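PDB 2Q02: putative cytoplasmic protein from Salmonella typhimurium LT2, which is of unknown function but binds a zinc ion in a xylose isomerase-like TIM barrel and may have isomerase activity. Local coordinates for residues Thr69-Tyr74 and Leu195-Gly200; Gly136-Leu141 and Ser146-Ala151. All coordinates share one frame; numbering follows the deposited sequence.

Contact 1. Residues Thr69-Tyr74 and Leu195-Gly200; sequences TINAVY and LVHLSG. With ZN (zinc ion), chain E.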
ATOM      1  N   THR A  69       7.216   3.771  -0.993  1.00 45.69           N
ATOM      2  CA  THR A  69       6.483   4.322   0.154  1.00 45.87           C
ATOM      3  C   THR A  69       6.965   3.791   1.472  1.00 46.28           C
ATOM      4  O   THR A  69       7.717   2.816   1.536  1.00 45.68           O
ATOM      5  CB  THR A  69       4.936   4.036   0.120  1.00 46.56           C
ATOM      6  OG1 THR A  69       4.665   2.743   0.674  1.00 47.46           O
ATOM      7  CG2 THR A  69       4.376   4.103  -1.290  1.00 49.36           C
ATOM      8  N   ILE A  70       6.489   4.464   2.518  1.00 46.42           N
ATOM      9  CA  ILE A  70       6.453   3.910   3.855  1.00 46.62           C
ATOM     10  C   ILE A  70       5.002   3.704   4.281  1.00 45.61           C
ATOM     11  O   ILE A  70       4.148   4.541   4.039  1.00 47.01           O
ATOM     12  CB  ILE A  70       7.220   4.820   4.823  1.00 46.96           C
ATOM     13  CG1 ILE A  70       8.719   4.731   4.476  1.00 49.43           C
ATOM     14  CG2 ILE A  70       6.956   4.413   6.272  1.00 45.87           C
ATOM     15  CD1 ILE A  70       9.581   5.676   5.240  1.00 50.51           C
ATOM     16  N   ASN A  71       4.734   2.546   4.863  1.00 46.49           N
ATOM     17  CA  ASN A  71       3.440   2.216   5.472  1.00 46.51           C
ATOM     18  C   ASN A  71       3.627   2.153   6.983  1.00 47.00           C
ATOM     19  O   ASN A  71       4.455   1.357   7.431  1.00 46.61           O
ATOM     20  CB  ASN A  71       2.963   0.818   5.050  1.00 45.94           C
ATOM     21  CG  ASN A  71       2.588   0.732   3.593  1.00 49.64           C
ATOM     22  OD1 ASN A  71       1.397   0.736   3.269  1.00 49.53           O
ATOM     23  ND2 ASN A  71       3.601   0.642   2.696  1.00 47.71           N
ATOM     24  N   ALA A  72       2.865   2.905   7.793  1.00 47.17           N
ATOM     25  CA  ALA A  72       1.816   3.853   7.369  1.00 45.95           C
ATOM     26  C   ALA A  72       1.443   4.660   8.589  1.00 46.26           C
ATOM     27  O   ALA A  72       1.752   4.243   9.707  1.00 46.69           O
ATOM     28  CB  ALA A  72       0.585   3.129   6.842  1.00 44.85           C
ATOM     29  N   VAL A  73       0.812   5.818   8.371  1.00 46.41           N
ATOM     30  CA  VAL A  73       0.203   6.583   9.446  1.00 45.57           C
ATOM     31  C   VAL A  73      -1.172   6.022   9.757  1.00 45.87           C
ATOM     32  O   VAL A  73      -1.981   5.844   8.844  1.00 46.24           O
ATOM     33  CB  VAL A  73      -0.066   8.021   9.065  1.00 45.54           C
ATOM     34  CG1 VAL A  73      -0.708   8.765  10.279  1.00 47.81           C
ATOM     35  CG2 VAL A  73       1.198   8.698   8.591  1.00 47.20           C
ATOM     36  N   TYR A  74      -1.466   5.815  11.042  1.00 45.88           N
ATOM     37  CA  TYR A  74      -2.821   5.443  11.484  1.00 45.67           C
ATOM     38  C   TYR A  74      -3.133   6.056  12.860  1.00 46.00           C
ATOM     39  O   TYR A  74      -2.266   6.058  13.729  1.00 45.88           O
ATOM     40  CB  TYR A  74      -2.999   3.904  11.511  1.00 45.56           C
ATOM     41  CG  TYR A  74      -4.339   3.453  12.112  1.00 46.03           C
ATOM     42  CD1 TYR A  74      -5.472   3.340  11.311  1.00 42.00           C
ATOM     43  CD2 TYR A  74      -4.472   3.178  13.477  1.00 42.00           C
ATOM     44  CE1 TYR A  74      -6.696   2.972  11.832  1.00 42.55           C
ATOM     45  CE2 TYR A  74      -5.699   2.821  14.011  1.00 43.73           C
ATOM     46  CZ  TYR A  74      -6.813   2.726  13.169  1.00 45.90           C
ATOM     47  OH  TYR A  74      -8.056   2.378  13.631  1.00 45.35           O
ATOM     48  N   LEU A 195      -1.026   4.536  -6.288  1.00 45.86           N
ATOM     49  CA  LEU A 195      -0.422   3.224  -6.138  1.00 44.83           C
ATOM     50  C   LEU A 195      -1.505   2.179  -6.017  1.00 43.77           C
ATOM     51  O   LEU A 195      -2.629   2.494  -5.627  1.00 41.71           O
ATOM     52  CB  LEU A 195       0.438   3.219  -4.900  1.00 44.53           C
ATOM     53  CG  LEU A 195       1.172   1.956  -4.504  1.00 42.96           C
ATOM     54  CD1 LEU A 195       2.181   1.630  -5.531  1.00 45.09           C
ATOM     55  CD2 LEU A 195       1.845   2.168  -3.139  1.00 46.62           C
ATOM     56  N   VAL A 196      -1.169   0.941  -6.370  1.00 43.61           N
ATOM     57  CA  VAL A 196      -2.090  -0.185  -6.192  1.00 44.18           C
ATOM     58  C   VAL A 196      -1.408  -1.281  -5.380  1.00 44.37           C
ATOM     59  O   VAL A 196      -0.241  -1.600  -5.627  1.00 42.96           O
ATOM     60  CB  VAL A 196      -2.602  -0.756  -7.542  1.00 44.26           C
ATOM     61  CG1 VAL A 196      -3.492  -1.945  -7.317  1.00 43.06           C
ATOM     62  CG2 VAL A 196      -3.351   0.334  -8.335  1.00 46.78           C
ATOM     63  N   HIS A 197      -2.142  -1.806  -4.390  1.00 43.61           N
ATOM     64  CA  HIS A 197      -1.692  -2.886  -3.531  1.00 43.52           C
ATOM     65  C   HIS A 197      -2.452  -4.162  -3.919  1.00 46.52           C
ATOM     66  O   HIS A 197      -3.697  -4.185  -3.916  1.00 48.77           O
ATOM     67  CB  HIS A 197      -1.957  -2.586  -2.049  1.00 44.41           C
ATOM     68  CG  HIS A 197      -0.904  -1.754  -1.381  1.00 40.54           C
ATOM     69  ND1 HIS A 197      -1.011  -1.348  -0.074  1.00 42.17           N
ATOM     70  CD2 HIS A 197       0.260  -1.235  -1.839  1.00 45.93           C
ATOM     71  CE1 HIS A 197       0.045  -0.626   0.254  1.00 40.17           C
ATOM     72  NE2 HIS A 197       0.832  -0.539  -0.801  1.00 47.35           N
ATOM     73  N   LEU A 198      -1.692  -5.212  -4.250  1.00 45.31           N
ATOM     74  CA  LEU A 198      -2.226  -6.477  -4.703  1.00 43.25           C
ATOM     75  C   LEU A 198      -1.909  -7.532  -3.645  1.00 44.30           C
ATOM     76  O   LEU A 198      -0.860  -7.495  -2.966  1.00 40.91           O
ATOM     77  CB  LEU A 198      -1.614  -6.900  -6.045  1.00 43.41           C
ATOM     78  CG  LEU A 198      -1.692  -5.987  -7.280  1.00 44.97           C
ATOM     79  CD1 LEU A 198      -0.869  -6.576  -8.455  1.00 40.91           C
ATOM     80  CD2 LEU A 198      -3.126  -5.759  -7.690  1.00 43.20           C
ATOM     81  N   SER A 199      -2.866  -8.443  -3.493  1.00 44.63           N
ATOM     82  CA  SER A 199      -2.728  -9.629  -2.673  1.00 44.70           C
ATOM     83  C   SER A 199      -3.938 -10.471  -2.999  1.00 44.61           C
ATOM     84  O   SER A 199      -4.953  -9.947  -3.479  1.00 44.13           O
ATOM     85  CB  SER A 199      -2.661  -9.313  -1.175  1.00 44.66           C
ATOM     86  OG  SER A 199      -3.935  -9.204  -0.596  1.00 45.84           O
ATOM     87  N   GLY A 200      -3.808 -11.771  -2.777  1.00 43.65           N
ATOM     88  CA  GLY A 200      -4.886 -12.698  -3.044  1.00 44.52           C
ATOM     89  C   GLY A 200      -5.405 -13.274  -1.749  1.00 44.37           C
ATOM     90  O   GLY A 200      -4.700 -13.273  -0.745  1.00 43.92           O
TER
HETATM   91 ZN    ZN E 300      -2.611  -1.845   1.266  1.00 45.13          ZN
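The imidazole of H197 takes the side-chain amide of N71 at its edge: OD1 of N71 lies near the ring plane, 3.6 Å from CE1 of H197, and the amide and ring planes are 34° apart. The two side chains come from opposite directions, and no hydrogen bond joins them directly. What they share is E37, whose OE2 accepts hydrogen bonds from NE2 of H197, from ND2 of N71 and from OG1 of T69. With NE2 used in this way, ND1 of H197 is turned to the zinc ion, 2.1 Å from it, so both ring nitrogens have partners and the rotation of the ring is fixed. The carboxylate of E37 probably makes ND1 a stronger donor to the metal. Strands 66-73 and 193-198 are the third and seventh of an eight-stranded parallel TIM barrel, and the contact reaches across its interior; even the nearest CA atoms, those of T69 and L195, are 9.4 Å apart. N71 and H197 thus meet inside the barrel beside the metal, which E139, D170 and E245 also bind. One layer further from the zinc, T69 and L195 reach toward each other tip to tip, CG2 of T69 to CD2 of L195 at 3.7 Å. In T69, chi1 of 85° sets OG1 between the backbone N and the carbonyl carbon, which gives the hydroxyl to E37 while the methyl meets the leucine.

Contact 2. Residues Gly136-Leu141 and Ser146-Ala151; sequences GLVEPL and SSLRSA. With ZN (zinc ion), chain E.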
ATOM      1  N   GLY A 136       1.683  12.138  -0.309  1.00 46.55           N
ATOM      2  CA  GLY A 136       0.732  11.419   0.530  1.00 45.85           C
ATOM      3  C   GLY A 136      -0.145  10.477  -0.271  1.00 45.48           C
ATOM      4  O   GLY A 136      -0.648  10.822  -1.348  1.00 43.52           O
ATOM      5  N   LEU A 137      -0.318   9.276   0.266  1.00 45.32           N
ATOM      6  CA  LEU A 137      -1.207   8.296  -0.322  1.00 45.97           C
ATOM      7  C   LEU A 137      -2.294   7.910   0.706  1.00 46.13           C
ATOM      8  O   LEU A 137      -1.996   7.321   1.765  1.00 45.51           O
ATOM      9  CB  LEU A 137      -0.409   7.059  -0.768  1.00 47.18           C
ATOM     10  CG  LEU A 137       0.463   7.193  -2.005  1.00 45.38           C
ATOM     11  CD1 LEU A 137       1.261   5.931  -2.204  1.00 46.53           C
ATOM     12  CD2 LEU A 137      -0.405   7.510  -3.230  1.00 43.02           C
ATOM     13  N   VAL A 138      -3.544   8.276   0.400  1.00 45.60           N
ATOM     14  CA  VAL A 138      -4.682   7.936   1.249  1.00 45.42           C
ATOM     15  C   VAL A 138      -5.211   6.576   0.847  1.00 45.56           C
ATOM     16  O   VAL A 138      -5.646   6.387  -0.295  1.00 45.36           O
ATOM     17  CB  VAL A 138      -5.801   8.963   1.101  1.00 46.29           C
ATOM     18  CG1 VAL A 138      -7.037   8.513   1.836  1.00 42.59           C
ATOM     19  CG2 VAL A 138      -5.322  10.355   1.593  1.00 48.80           C
ATOM     20  N   GLU A 139      -5.160   5.623   1.771  1.00 45.70           N
ATOM     21  CA  GLU A 139      -5.633   4.260   1.497  1.00 45.79           C
ATOM     22  C   GLU A 139      -6.932   3.982   2.229  1.00 45.29           C
ATOM     23  O   GLU A 139      -6.913   3.745   3.438  1.00 45.35           O
ATOM     24  CB  GLU A 139      -4.624   3.225   1.969  1.00 46.72           C
ATOM     25  CG  GLU A 139      -5.087   1.777   1.787  1.00 46.83           C
ATOM     26  CD  GLU A 139      -3.950   0.786   1.873  1.00 47.02           C
ATOM     27  OE1 GLU A 139      -2.926   1.121   2.497  1.00 47.41           O
ATOM     28  OE2 GLU A 139      -4.087  -0.328   1.322  1.00 51.89           O
ATOM     29  N   PRO A 140      -8.062   4.015   1.517  1.00 44.84           N
ATOM     30  CA  PRO A 140      -9.295   3.532   2.107  1.00 45.01           C
ATOM     31  C   PRO A 140      -9.212   2.052   2.535  1.00 46.24           C
ATOM     32  O   PRO A 140      -8.589   1.220   1.847  1.00 46.28           O
ATOM     33  CB  PRO A 140     -10.332   3.689   0.983  1.00 45.47           C
ATOM     34  CG  PRO A 140      -9.748   4.583  -0.021  1.00 45.87           C
ATOM     35  CD  PRO A 140      -8.253   4.539   0.152  1.00 46.68           C
ATOM     36  N   LEU A 141      -9.829   1.758   3.686  1.00 45.93           N
ATOM     37  CA  LEU A 141      -9.934   0.409   4.216  1.00 45.53           C
ATOM     38  C   LEU A 141     -11.360  -0.048   4.058  1.00 45.21           C
ATOM     39  O   LEU A 141     -12.289   0.649   4.452  1.00 43.97           O
ATOM     40  CB  LEU A 141      -9.576   0.366   5.696  1.00 45.75           C
ATOM     41  CG  LEU A 141      -8.266   1.021   6.092  1.00 45.26           C
ATOM     42  CD1 LEU A 141      -8.157   1.067   7.582  1.00 47.83           C
ATOM     43  CD2 LEU A 141      -7.083   0.303   5.494  1.00 47.09           C
ATOM     44  N   SER A 146     -14.621   0.690   9.075  1.00 45.02           N
ATOM     45  CA  SER A 146     -13.749   1.735   8.539  1.00 44.78           C
ATOM     46  C   SER A 146     -14.501   3.037   8.351  1.00 44.47           C
ATOM     47  O   SER A 146     -15.634   3.052   7.879  1.00 42.84           O
ATOM     48  CB  SER A 146     -13.149   1.312   7.205  1.00 43.78           C
ATOM     49  OG  SER A 146     -12.577   2.411   6.532  1.00 40.14           O
ATOM     50  N   SER A 147     -13.848   4.134   8.732  1.00 44.65           N
ATOM     51  CA  SER A 147     -14.424   5.464   8.576  1.00 44.88           C
ATOM     52  C   SER A 147     -14.318   5.992   7.146  1.00 44.85           C
ATOM     53  O   SER A 147     -14.890   7.021   6.836  1.00 45.03           O
ATOM     54  CB  SER A 147     -13.751   6.462   9.529  1.00 45.14           C
ATOM     55  OG  SER A 147     -12.408   6.707   9.150  1.00 39.46           O
ATOM     56  N   LEU A 148     -13.568   5.308   6.291  1.00 45.41           N
ATOM     57  CA  LEU A 148     -13.348   5.751   4.916  1.00 45.76           C
ATOM     58  C   LEU A 148     -13.073   4.516   4.032  1.00 45.87           C
ATOM     59  O   LEU A 148     -11.961   3.993   4.003  1.00 47.14           O
ATOM     60  CB  LEU A 148     -12.180   6.766   4.863  1.00 44.15           C
ATOM     61  CG  LEU A 148     -11.743   7.303   3.488  1.00 46.96           C
ATOM     62  CD1 LEU A 148     -12.878   8.061   2.765  1.00 50.26           C
ATOM     63  CD2 LEU A 148     -10.511   8.199   3.578  1.00 46.37           C
ATOM     64  N   ARG A 149     -14.110   4.056   3.341  1.00 45.57           N
ATOM     65  CA  ARG A 149     -14.098   2.788   2.614  1.00 45.55           C
ATOM     66  C   ARG A 149     -14.069   2.916   1.092  1.00 45.61           C
ATOM     67  O   ARG A 149     -13.598   2.013   0.392  1.00 46.63           O
ATOM     68  CB  ARG A 149     -15.361   2.024   2.991  1.00 45.43           C
ATOM     69  CG  ARG A 149     -15.589   1.972   4.472  1.00 43.07           C
ATOM     70  CD  ARG A 149     -16.887   1.284   4.767  1.00 45.46           C
ATOM     71  NE  ARG A 149     -16.891  -0.086   4.276  1.00 43.24           N
ATOM     72  CZ  ARG A 149     -17.970  -0.754   3.900  1.00 42.90           C
ATOM     73  NH1 ARG A 149     -19.165  -0.182   3.935  1.00 41.48           N
ATOM     74  NH2 ARG A 149     -17.845  -2.011   3.484  1.00 42.56           N
ATOM     75  N   SER A 150     -14.601   4.028   0.586  1.00 45.69           N
ATOM     76  CA  SER A 150     -14.712   4.261  -0.853  1.00 45.44           C
ATOM     77  C   SER A 150     -13.521   5.056  -1.356  1.00 45.17           C
ATOM     78  O   SER A 150     -13.207   6.145  -0.842  1.00 45.17           O
ATOM     79  CB  SER A 150     -15.998   5.012  -1.204  1.00 45.27           C
ATOM     80  OG  SER A 150     -15.988   5.430  -2.564  1.00 47.90           O
ATOM     81  N   ALA A 151     -12.866   4.502  -2.367  1.00 45.15           N
ATOM     82  CA  ALA A 151     -11.818   5.202  -3.092  1.00 45.41           C
ATOM     83  C   ALA A 151     -12.372   6.425  -3.835  1.00 45.78           C
ATOM     84  O   ALA A 151     -11.711   7.477  -3.892  1.00 45.32           O
ATOM     85  CB  ALA A 151     -11.101   4.255  -4.057  1.00 43.94           C
TER
HETATM   86 ZN    ZN E 300      -2.611  -1.845   1.266  1.00 45.13          ZN
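The carbonyl oxygen of L141 takes the hydroxyl of S146 at 2.7 Å from OG, the donor tilted 23° from the carbonyl plane. The same OG accepts the backbone N-H of L148 at 3.1 Å, an ST turn, so one hydroxyl both gives and receives and ties the end of 136-141 to the bend of 146-151. With chi1 of S146 at 166°, OG is swung away from its own backbone N and beside the carbonyl carbon, where it can serve both partners. A second bond runs the other way across the contact: N of L141 donates to O of L148 over 3.1 Å, in the carbonyl plane but bent at the hydrogen (138°). O of L141 also receives a CA-H...O contact from R149, with CA at 3.4 Å. These links close the loop that leads from barrel strand 135-138 to helix 151-161 of the TIM barrel. At the head of that helix S150 is the N-cap, its OG accepting from N of W153, while NH2 of R149 donates to O of G142 in the short connection between the segments. P140 packs against the backbone of L148-A151, its CB 3.4 Å from O of L148 and its CG 3.8 Å from CA of A151. On the helix side of the strand, V138 and L148 cross at about a right angle, CG1 of V138 3.9 Å from CD2 of L148. Between V138 and P140 the side chain of E139 leaves on the other side, extended, and OE2 binds the zinc ion at 2.1 Å.

Both contacts belong to the same parallel barrel, their centres 11 Å apart. Contact 1 spans the interior between strands 66-73 and 193-198 close to the centre of the chain; contact 2 lies further out, where strand 135-138 runs into the loop before helix 151-161. Along the chain, contact 2 is nested in the 120 residues between the segments of contact 1. They meet at the metal, which takes one ligand from each, and ND1 of H197 and OE2 of E139 are 3.5 Å apart. Further from the metal, CD1 of L137 packs against CG2 of T69 and CB of L195. The barrel brings residues distant in sequence, H197 and E139 together with D170 and E245, to one zinc site.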